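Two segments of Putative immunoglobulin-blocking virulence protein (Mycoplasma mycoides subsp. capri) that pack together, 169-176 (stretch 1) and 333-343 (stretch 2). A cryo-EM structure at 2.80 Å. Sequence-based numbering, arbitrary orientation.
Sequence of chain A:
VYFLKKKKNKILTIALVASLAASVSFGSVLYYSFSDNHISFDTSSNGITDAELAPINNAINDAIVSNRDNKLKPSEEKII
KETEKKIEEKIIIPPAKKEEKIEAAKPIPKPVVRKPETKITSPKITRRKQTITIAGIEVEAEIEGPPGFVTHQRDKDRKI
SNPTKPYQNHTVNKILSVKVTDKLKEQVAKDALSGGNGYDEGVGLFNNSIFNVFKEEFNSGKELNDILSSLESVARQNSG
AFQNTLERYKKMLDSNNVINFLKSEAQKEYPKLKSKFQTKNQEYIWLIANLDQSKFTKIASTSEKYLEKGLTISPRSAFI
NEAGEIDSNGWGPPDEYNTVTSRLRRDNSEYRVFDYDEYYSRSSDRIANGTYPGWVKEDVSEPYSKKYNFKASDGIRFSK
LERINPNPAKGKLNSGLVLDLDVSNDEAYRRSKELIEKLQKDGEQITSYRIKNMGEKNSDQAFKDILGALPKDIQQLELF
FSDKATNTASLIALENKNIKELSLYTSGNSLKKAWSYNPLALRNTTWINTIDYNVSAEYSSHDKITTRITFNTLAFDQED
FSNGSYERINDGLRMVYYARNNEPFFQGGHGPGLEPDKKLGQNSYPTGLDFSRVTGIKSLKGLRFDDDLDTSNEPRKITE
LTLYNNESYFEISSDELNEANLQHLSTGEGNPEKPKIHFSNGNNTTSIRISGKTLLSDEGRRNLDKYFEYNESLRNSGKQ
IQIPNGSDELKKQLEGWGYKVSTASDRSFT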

ATOM      1  N   ASN A 169     -19.496 -35.250  -0.925  1.00 73.95           N
ATOM      2  CA  ASN A 169     -18.444 -34.800  -1.821  1.00 73.95           C
ATOM      3  C   ASN A 169     -18.110 -35.847  -2.904  1.00 73.95           C
ATOM      4  O   ASN A 169     -18.203 -35.535  -4.088  1.00 73.95           O
ATOM      5  N   HIS A 170     -17.780 -37.092  -2.544  1.00 78.02           N
ATOM      6  CA  HIS A 170     -17.583 -38.163  -3.531  1.00 78.02           C
ATOM      7  C   HIS A 170     -18.921 -38.752  -3.974  1.00 78.02           C
ATOM      8  O   HIS A 170     -19.467 -39.682  -3.388  1.00 78.02           O
ATOM      9  N   THR A 171     -19.443 -38.175  -5.049  1.00 79.05           N
ATOM     10  CA  THR A 171     -20.652 -38.589  -5.769  1.00 79.05           C
ATOM     11  C   THR A 171     -20.485 -39.840  -6.628  1.00 79.05           C
ATOM     12  O   THR A 171     -21.487 -40.442  -6.991  1.00 79.05           O
ATOM     13  N   VAL A 172     -19.261 -40.240  -6.982  1.00 83.86           N
ATOM     14  CA  VAL A 172     -18.969 -41.311  -7.950  1.00 83.86           C
ATOM     15  C   VAL A 172     -17.924 -42.303  -7.441  1.00 83.86           C
ATOM     16  O   VAL A 172     -17.116 -42.007  -6.562  1.00 83.86           O
ATOM     17  N   ASN A 173     -17.980 -43.510  -8.002  1.00 87.66           N
ATOM     18  CA  ASN A 173     -17.203 -44.693  -7.636  1.00 87.66           C
ATOM     19  C   ASN A 173     -15.682 -44.505  -7.786  1.00 87.66           C
ATOM     20  O   ASN A 173     -15.212 -43.621  -8.505  1.00 87.66           O
ATOM     21  N   LYS A 174     -14.907 -45.379  -7.136  1.00 91.06           N
ATOM     22  CA  LYS A 174     -13.434 -45.411  -7.148  1.00 91.06           C
ATOM     23  C   LYS A 174     -12.916 -46.601  -7.967  1.00 91.06           C
ATOM     24  O   LYS A 174     -13.496 -47.680  -7.909  1.00 91.06           O
ATOM     25  N   ILE A 175     -11.823 -46.422  -8.712  1.00 91.95           N
ATOM     26  CA  ILE A 175     -11.068 -47.512  -9.356  1.00 91.95           C
ATOM     27  C   ILE A 175      -9.879 -47.894  -8.463  1.00 91.95           C
ATOM     28  O   ILE A 175      -8.956 -47.098  -8.301  1.00 91.95           O
ATOM     29  N   LEU A 176      -9.866 -49.104  -7.902  1.00 96.05           N
ATOM     30  CA  LEU A 176      -8.743 -49.572  -7.081  1.00 96.05           C
ATOM     31  C   LEU A 176      -7.592 -50.137  -7.911  1.00 96.05           C
ATOM     32  O   LEU A 176      -6.426 -49.956  -7.564  1.00 96.05           O
ATOM     33  N   PRO A 333      -8.638 -39.575 -15.121  1.00 83.29           N
ATOM     34  CA  PRO A 333      -9.609 -40.659 -15.139  1.00 83.29           C
ATOM     35  C   PRO A 333     -10.570 -40.527 -16.338  1.00 83.29           C
ATOM     36  O   PRO A 333     -10.684 -39.452 -16.942  1.00 83.29           O
ATOM     37  N   PRO A 334     -11.318 -41.583 -16.693  1.00 86.75           N
ATOM     38  CA  PRO A 334     -12.512 -41.433 -17.518  1.00 86.75           C
ATOM     39  C   PRO A 334     -13.537 -40.541 -16.802  1.00 86.75           C
ATOM     40  O   PRO A 334     -13.595 -40.532 -15.575  1.00 86.75           O
ATOM     41  N   ASP A 335     -14.378 -39.807 -17.535  1.00 86.27           N
ATOM     42  CA  ASP A 335     -15.261 -38.765 -16.968  1.00 86.27           C
ATOM     43  C   ASP A 335     -16.305 -39.269 -15.957  1.00 86.27           C
ATOM     44  O   ASP A 335     -16.649 -38.553 -15.022  1.00 86.27           O
ATOM     45  N   GLU A 336     -16.767 -40.511 -16.066  1.00 88.79           N
ATOM     46  CA  GLU A 336     -17.612 -41.161 -15.053  1.00 88.79           C
ATOM     47  C   GLU A 336     -16.913 -41.382 -13.691  1.00 88.79           C
ATOM     48  O   GLU A 336     -17.579 -41.700 -12.712  1.00 88.79           O
ATOM     49  N   TYR A 337     -15.595 -41.198 -13.618  1.00 83.76           N
ATOM     50  CA  TYR A 337     -14.741 -41.403 -12.444  1.00 83.76           C
ATOM     51  C   TYR A 337     -13.978 -40.130 -12.022  1.00 83.76           C
ATOM     52  O   TYR A 337     -13.204 -40.161 -11.067  1.00 83.76           O
ATOM     53  N   ASN A 338     -14.210 -38.992 -12.686  1.00 71.47           N
ATOM     54  CA  ASN A 338     -13.756 -37.680 -12.227  1.00 71.47           C
ATOM     55  C   ASN A 338     -14.561 -37.233 -10.985  1.00 71.47           C
ATOM     56  O   ASN A 338     -15.788 -37.171 -11.006  1.00 71.47           O
ATOM     57  N   THR A 339     -13.873 -36.904  -9.899  1.00 69.80           N
ATOM     58  CA  THR A 339     -14.474 -36.468  -8.631  1.00 69.80           C
ATOM     59  C   THR A 339     -14.819 -34.973  -8.596  1.00 69.80           C
ATOM     60  O   THR A 339     -15.778 -34.583  -7.935  1.00 69.80           O
ATOM     61  N   VAL A 340     -14.084 -34.125  -9.323  1.00 66.44           N
ATOM     62  CA  VAL A 340     -14.228 -32.668  -9.290  1.00 66.44           C
ATOM     63  C   VAL A 340     -15.415 -32.235 -10.132  1.00 66.44           C
ATOM     64  O   VAL A 340     -16.329 -31.589  -9.631  1.00 66.44           O
ATOM     65  N   THR A 341     -15.469 -32.623 -11.406  1.00 67.98           N
ATOM     66  CA  THR A 341     -16.552 -32.189 -12.304  1.00 67.98           C
ATOM     67  C   THR A 341     -17.889 -32.808 -11.957  1.00 67.98           C
ATOM     68  O   THR A 341     -18.909 -32.154 -12.094  1.00 67.98           O
ATOM     69  N   SER A 342     -17.929 -34.049 -11.476  1.00 70.78           N
ATOM     70  CA  SER A 342     -19.185 -34.686 -11.050  1.00 70.78           C
ATOM     71  C   SER A 342     -19.789 -33.996  -9.828  1.00 70.78           C
ATOM     72  O   SER A 342     -21.001 -33.797  -9.784  1.00 70.78           O
ATOM     73  N   ARG A 343     -18.963 -33.552  -8.871  1.00 67.79           N
ATOM     74  CA  ARG A 343     -19.387 -32.697  -7.756  1.00 67.79           C
ATOM     75  C   ARG A 343     -19.877 -31.338  -8.243  1.00 67.79           C
ATOM     76  O   ARG A 343     -20.993 -30.962  -7.912  1.00 67.79           O
TER

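What does the loop at the start of stretch 2 offer to the other segment? Pro 333 makes no contact, and Pro 334 adds only a small patch: its CD lies 4.4 Å from CD1 of Ile 175, an apolar touch beside the contact of Ile 175 with Tyr 337. Asp 335 is out of reach. The side chain of Glu 336, chi1 m, leaves the CA sideways and its end leads away, so this residue contributes through its backbone instead. Its carbonyl O sits 3.6 Å from CB of Val 172, a valine whose CA-to-CB bond points toward stretch 2.

Why is so much of Tyr 337 covered by stretch 1? Its CA-to-CB bond runs sideways, and with chi1 m and chi2 near 91° the ring lies alongside the segment from Asn 173 to Ile 175. Ile 175, chi1 m and chi2 t, points toward stretch 2 and lays its CD1 over one face of the ring, 3.8 Å from CG of Tyr 337. That methyl carbon is 4.1 Å from the ring centroid and 25° off the ring normal, the geometry of a CH-pi contact. The backbone of Asn 173 approaches the ring differently: its O lies near the ring plane, at the edge, 3.6 Å from CD2 of Tyr 337. The CA-to-CB bond of Asn 173, chi1 m, runs sideways, with CB of Asn 173 4.2 Å from CE2 of Tyr 337.

What happens where the loop turns into the helix? The CA-to-CB bond of Asn 338 points away from stretch 1, and its side chain, chi1 t, caps the helix: OD1 of Asn 338 accepts from N of Thr 341 at 3.0 Å and, more weakly, from N of Val 340 at 2.9 Å. Its backbone O remains on the contact side, 3.5 Å from CG2 of Val 172, whose m rotamer sets this methyl against the start of the helix. Thr 339, chi1 p, points sideways; its CG2 meets CE1 of His 170 at 3.8 Å, obliquely to the imidazole. His 170 also starts out sideways, but chi1 m brings the end of its side chain nearer.

Which helix residues complete the contact? Val 340 faces away and Thr 341 is out of reach, but the CA-to-CB bonds of the next two residues, Ser 342 and Arg 343, point toward stretch 1. Ser 342, chi1 p, donates from OG to O of Asn 338 at 2.7 Å. The same OG packs 3.6 Å from CG2 of Val 172 and lies 3.1 Å from OG1 of Thr 171, which points toward the helix with chi1 p. Arg 343, chi1 t, extends to Asn 169, and its NE donates to OD1 of Asn 169 at 2.9 Å, a hydrogen bond that links the two stretches directly. Asn 169, chi1 t, leaves its backbone sideways yet brings its carboxamide oxygen OD1 close enough to accept, while its ND2 is satisfied elsewhere in the structure.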

ATOM      1  CB  ASN A 169     -17.234 -34.403  -0.959  1.00 73.95           C
ATOM      2  CG  ASN A 169     -16.416 -33.302  -1.604  1.00 73.95           C
ATOM      3  OD1 ASN A 169     -16.010 -33.384  -2.745  1.00 73.95           O
ATOM      4  ND2 ASN A 169     -16.189 -32.207  -0.927  1.00 73.95           N
ATOM      5  CB  HIS A 170     -16.588 -39.229  -3.063  1.00 78.02           C
ATOM      6  CG  HIS A 170     -15.139 -38.809  -3.134  1.00 78.02           C
ATOM      7  ND1 HIS A 170     -14.630 -37.655  -3.741  1.00 78.02           N
ATOM      8  CD2 HIS A 170     -14.093 -39.564  -2.700  1.00 78.02           C
ATOM      9  CE1 HIS A 170     -13.297 -37.728  -3.619  1.00 78.02           C
ATOM     10  NE2 HIS A 170     -12.950 -38.862  -2.994  1.00 78.02           N
ATOM     11  CB  THR A 171     -21.096 -37.457  -6.696  1.00 79.05           C
ATOM     12  OG1 THR A 171     -20.022 -37.055  -7.485  1.00 79.05           O
ATOM     13  CG2 THR A 171     -21.564 -36.234  -5.943  1.00 79.05           C
ATOM     14  CB  VAL A 172     -18.563 -40.761  -9.336  1.00 83.86           C
ATOM     15  CG1 VAL A 172     -19.708 -39.987  -9.992  1.00 83.86           C
ATOM     16  CG2 VAL A 172     -17.311 -39.889  -9.324  1.00 83.86           C
ATOM     17  CB  ASN A 173     -17.726 -45.875  -8.485  1.00 87.66           C
ATOM     18  CG  ASN A 173     -19.236 -46.040  -8.430  1.00 87.66           C
ATOM     19  OD1 ASN A 173     -19.971 -45.342  -9.102  1.00 87.66           O
ATOM     20  ND2 ASN A 173     -19.756 -46.932  -7.639  1.00 87.66           N
ATOM     21  CB  LYS A 174     -12.959 -45.480  -5.684  1.00 91.06           C
ATOM     22  CG  LYS A 174     -11.469 -45.213  -5.432  1.00 91.06           C
ATOM     23  CD  LYS A 174     -11.088 -43.731  -5.581  1.00 91.06           C
ATOM     24  CE  LYS A 174      -9.674 -43.494  -5.049  1.00 91.06           C
ATOM     25  NZ  LYS A 174      -9.300 -42.061  -5.005  1.00 91.06           N
ATOM     26  CB  ILE A 175     -10.580 -47.090 -10.765  1.00 91.95           C
ATOM     27  CG1 ILE A 175     -11.722 -46.760 -11.753  1.00 91.95           C
ATOM     28  CG2 ILE A 175      -9.706 -48.192 -11.374  1.00 91.95           C
ATOM     29  CD1 ILE A 175     -11.305 -45.789 -12.862  1.00 91.95           C
ATOM     30  CB  LEU A 176      -9.197 -50.638  -6.078  1.00 96.05           C
ATOM     31  CG  LEU A 176     -10.239 -50.219  -5.039  1.00 96.05           C
ATOM     32  CD1 LEU A 176     -10.268 -51.311  -3.972  1.00 96.05           C
ATOM     33  CD2 LEU A 176      -9.935 -48.893  -4.354  1.00 96.05           C
ATOM     34  CB  PRO A 333     -10.340 -40.518 -13.810  1.00 83.29           C
ATOM     35  CG  PRO A 333     -10.347 -39.018 -13.570  1.00 83.29           C
ATOM     36  CD  PRO A 333      -9.021 -38.566 -14.154  1.00 83.29           C
ATOM     37  CB  PRO A 334     -13.053 -42.847 -17.745  1.00 86.75           C
ATOM     38  CG  PRO A 334     -11.964 -43.775 -17.213  1.00 86.75           C
ATOM     39  CD  PRO A 334     -11.204 -42.940 -16.206  1.00 86.75           C
ATOM     40  CB  ASP A 335     -15.946 -37.990 -18.103  1.00 86.27           C
ATOM     41  CG  ASP A 335     -14.975 -37.108 -18.891  1.00 86.27           C
ATOM     42  OD1 ASP A 335     -14.212 -36.359 -18.272  1.00 86.27           O
ATOM     43  OD2 ASP A 335     -15.000 -37.121 -20.131  1.00 86.27           O
ATOM     44  CB  GLU A 336     -18.145 -42.499 -15.591  1.00 88.79           C
ATOM     45  CG  GLU A 336     -19.039 -42.366 -16.834  1.00 88.79           C
ATOM     46  CD  GLU A 336     -18.314 -42.609 -18.166  1.00 88.79           C
ATOM     47  OE1 GLU A 336     -17.168 -42.157 -18.360  1.00 88.79           O
ATOM     48  OE2 GLU A 336     -18.912 -43.231 -19.061  1.00 88.79           O
ATOM     49  CB  TYR A 337     -13.798 -42.588 -12.712  1.00 83.76           C
ATOM     50  CG  TYR A 337     -14.539 -43.878 -12.996  1.00 83.76           C
ATOM     51  CD1 TYR A 337     -14.870 -44.229 -14.314  1.00 83.76           C
ATOM     52  CD2 TYR A 337     -14.965 -44.687 -11.932  1.00 83.76           C
ATOM     53  CE1 TYR A 337     -15.671 -45.355 -14.568  1.00 83.76           C
ATOM     54  CE2 TYR A 337     -15.733 -45.837 -12.184  1.00 83.76           C
ATOM     55  CZ  TYR A 337     -16.115 -46.154 -13.500  1.00 83.76           C
ATOM     56  OH  TYR A 337     -16.938 -47.208 -13.738  1.00 83.76           O
ATOM     57  CB  ASN A 338     -13.833 -36.678 -13.398  1.00 71.47           C
ATOM     58  CG  ASN A 338     -13.224 -35.317 -13.093  1.00 71.47           C
ATOM     59  OD1 ASN A 338     -13.459 -34.709 -12.067  1.00 71.47           O
ATOM     60  ND2 ASN A 338     -12.415 -34.777 -13.963  1.00 71.47           N
ATOM     61  CB  THR A 339     -13.527 -36.794  -7.470  1.00 69.80           C
ATOM     62  OG1 THR A 339     -12.292 -36.157  -7.673  1.00 69.80           O
ATOM     63  CG2 THR A 339     -13.239 -38.280  -7.333  1.00 69.80           C
ATOM     64  CB  VAL A 340     -12.931 -31.971  -9.727  1.00 66.44           C
ATOM     65  CG1 VAL A 340     -13.041 -30.453  -9.646  1.00 66.44           C
ATOM     66  CG2 VAL A 340     -11.755 -32.409  -8.868  1.00 66.44           C
ATOM     67  CB  THR A 341     -16.248 -32.436 -13.786  1.00 67.98           C
ATOM     68  OG1 THR A 341     -16.046 -33.796 -14.077  1.00 67.98           O
ATOM     69  CG2 THR A 341     -15.018 -31.678 -14.241  1.00 67.98           C
ATOM     70  CB  SER A 342     -18.977 -36.174 -10.780  1.00 70.78           C
ATOM     71  OG  SER A 342     -18.013 -36.356  -9.776  1.00 70.78           O
ATOM     72  CB  ARG A 343     -18.248 -32.545  -6.742  1.00 67.79           C
ATOM     73  CG  ARG A 343     -18.667 -31.849  -5.429  1.00 67.79           C
ATOM     74  CD  ARG A 343     -17.646 -30.819  -4.944  1.00 67.79           C
ATOM     75  NE  ARG A 343     -16.313 -31.409  -4.793  1.00 67.79           N
ATOM     76  CZ  ARG A 343     -15.159 -30.897  -5.168  1.00 67.79           C
ATOM     77  NH1 ARG A 343     -15.035 -29.674  -5.568  1.00 67.79           N
ATOM     78  NH2 ARG A 343     -14.095 -31.628  -5.153  1.00 67.79           N
TER